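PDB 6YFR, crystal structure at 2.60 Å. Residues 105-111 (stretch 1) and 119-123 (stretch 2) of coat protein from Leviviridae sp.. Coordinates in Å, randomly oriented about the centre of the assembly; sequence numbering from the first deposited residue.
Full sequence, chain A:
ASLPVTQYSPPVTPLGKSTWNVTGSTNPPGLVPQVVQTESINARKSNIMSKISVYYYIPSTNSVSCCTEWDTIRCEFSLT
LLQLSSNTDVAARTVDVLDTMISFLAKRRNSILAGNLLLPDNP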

# COMPACT_ATOMS: atom_id res chain seq x y z
N LEU A 105 4.65 14.44 -79.54
CA LEU A 105 3.38 13.74 -79.75
C LEU A 105 3.26 13.26 -81.18
O LEU A 105 2.68 12.19 -81.44
CB LEU A 105 2.20 14.65 -79.38
CG LEU A 105 1.92 14.94 -77.91
CD1 LEU A 105 0.73 15.86 -77.77
CD2 LEU A 105 1.69 13.65 -77.14
N ALA A 106 3.78 14.03 -82.14
CA ALA A 106 3.80 13.55 -83.52
C ALA A 106 4.85 12.46 -83.70
O ALA A 106 4.57 11.42 -84.30
CB ALA A 106 4.06 14.72 -84.47
N LYS A 107 6.05 12.69 -83.18
CA LYS A 107 7.20 11.83 -83.42
C LYS A 107 6.99 10.43 -82.85
O LYS A 107 7.39 9.43 -83.47
CB LYS A 107 8.44 12.48 -82.81
CG LYS A 107 9.70 11.64 -82.79
CD LYS A 107 10.78 12.36 -81.98
CE LYS A 107 12.14 11.70 -82.16
NZ LYS A 107 13.20 12.36 -81.36
N ARG A 108 6.37 10.33 -81.68
CA ARG A 108 6.23 9.07 -80.96
C ARG A 108 4.78 8.59 -80.89
O ARG A 108 4.40 7.94 -79.92
CB ARG A 108 6.80 9.21 -79.55
CG ARG A 108 8.20 9.80 -79.49
CD ARG A 108 9.21 8.84 -80.09
NE ARG A 108 9.14 7.53 -79.44
CZ ARG A 108 9.57 6.40 -80.00
NH1 ARG A 108 10.09 6.42 -81.22
NH2 ARG A 108 9.47 5.26 -79.33
N ARG A 109 3.97 8.91 -81.90
CA ARG A 109 2.55 8.59 -81.84
C ARG A 109 2.32 7.08 -81.71
O ARG A 109 1.53 6.63 -80.87
CB ARG A 109 1.84 9.14 -83.07
CG ARG A 109 0.44 8.59 -83.25
CD ARG A 109 -0.39 9.49 -84.14
NE ARG A 109 -1.81 9.34 -83.85
CZ ARG A 109 -2.75 10.19 -84.25
NH1 ARG A 109 -2.42 11.25 -84.97
NH2 ARG A 109 -4.02 9.97 -83.93
N ASN A 110 3.00 6.29 -82.55
CA ASN A 110 2.80 4.84 -82.49
C ASN A 110 3.26 4.28 -81.15
O ASN A 110 2.57 3.44 -80.56
CB ASN A 110 3.54 4.16 -83.63
CG ASN A 110 3.11 4.66 -84.99
OD1 ASN A 110 1.98 5.12 -85.16
ND2 ASN A 110 4.01 4.58 -85.97
N SER A 111 4.42 4.72 -80.67
CA SER A 111 4.91 4.25 -79.38
C SER A 111 3.94 4.59 -78.26
O SER A 111 3.66 3.76 -77.39
CB SER A 111 6.29 4.84 -79.10
OG SER A 111 6.83 4.33 -77.90
N LEU A 119 9.25 1.07 -80.53
CA LEU A 119 8.76 1.37 -81.87
C LEU A 119 9.51 2.58 -82.43
O LEU A 119 9.77 3.55 -81.70
CB LEU A 119 7.26 1.65 -81.86
CG LEU A 119 6.36 0.53 -81.35
CD1 LEU A 119 4.90 0.89 -81.56
CD2 LEU A 119 6.70 -0.77 -82.05
N PRO A 120 9.88 2.55 -83.70
CA PRO A 120 10.58 3.70 -84.29
C PRO A 120 9.67 4.92 -84.35
O PRO A 120 8.45 4.83 -84.19
CB PRO A 120 10.95 3.21 -85.69
CG PRO A 120 9.94 2.14 -86.00
CD PRO A 120 9.64 1.48 -84.68
N ASP A 121 10.29 6.07 -84.58
CA ASP A 121 9.53 7.30 -84.76
C ASP A 121 8.51 7.14 -85.87
O ASP A 121 8.72 6.40 -86.84
CB ASP A 121 10.46 8.47 -85.09
CG ASP A 121 11.39 8.84 -83.95
OD1 ASP A 121 11.09 8.49 -82.79
OD2 ASP A 121 12.42 9.49 -84.22
N ASN A 122 7.38 7.83 -85.72
CA ASN A 122 6.40 7.86 -86.79
C ASN A 122 7.02 8.52 -88.03
O ASN A 122 7.79 9.47 -87.90
CB ASN A 122 5.15 8.63 -86.36
CG ASN A 122 4.20 7.78 -85.54
OD1 ASN A 122 4.49 7.41 -84.40
ND2 ASN A 122 3.04 7.48 -86.12
N PRO A 123 6.71 8.02 -89.23
CA PRO A 123 7.20 8.65 -90.46
C PRO A 123 6.63 10.05 -90.65
O PRO A 123 5.43 10.27 -90.48
CB PRO A 123 6.72 7.70 -91.56
CG PRO A 123 5.54 7.00 -90.96
CD PRO A 123 5.87 6.84 -89.51
OXT PRO A 123 7.35 10.99 -90.98

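How do the two backbones meet? Stretch 1 is helical on both sides of a break at Arg 108, which leaves helical phi/psi (-113/31) just after the first helix and holds the N-cap position of the next. Stretch 2 is an extended segment without regular structure, its phi near -60° and its psi between 139° and 165°. The two stretches come close at two places: CA of Lys 107 lies 5.3 Å from CA of Asp 121, and CA of Ser 111 lies 5.4 Å from CA of Leu 119. At the break, the carbonyl of Lys 107 is taken up by stretch 2: Asn 122 N donates to Lys 107 O at 2.8 Å with a nearly straight angle of 162°, and Asp 121 CA adds a CA-H...O contact to Lys 107 O at 3.3 Å.

What does Asn 122 do with its side chain? Its CA-to-CB bond points toward stretch 1, and the amide reaches the start of the second helix, where it meets the backbone N of Asn 110. Asn 110 N donates to Asn 122 OD1 at a short 2.6 Å and 172°, while Arg 109 N, 3.0 Å from Asn 122 OD1, is too poorly angled to bond. An amide suits this place because it accepts and donates together: Asn 122 ND2 makes a weak hydrogen bond to Asn 110 OD1 at 2.8 Å. Asn 122 has 105 Å² covered by stretch 1, the largest such area of any residue here.

How does Arg 108 reach a segment from which its CA-to-CB bond points away? Its first three chi angles are all m, so the side chain curls back and brings the guanidinium to stretch 2. There Arg 108 NH1 forms a salt bridge with Asp 121 OD1 at 2.8 Å, and both Arg 108 NH1 and Arg 108 NH2 donate to Leu 119 O, each at 2.9 Å. These acceptors lie at the edge of the guanidinium, near its plane, where its N-H groups point. The buried charge is thus met by a carboxylate and a carbonyl.

What do the remaining side chains contribute? Lys 107 is extended, all four chi angles t, and runs alongside Asp 121; Lys 107 NZ stays 4.1 Å from Asp 121 OD2, beyond a salt bridge but favourable in charge. Leu 119, its CA-to-CB bond pointing toward stretch 1, adds carbon packing: Leu 119 CD1 lies 4.1 Å from Asn 110 CB, and Leu 119 CB 4.3 Å from Ser 111 CB. Altogether the contact buries 483 Å², summed over both sides.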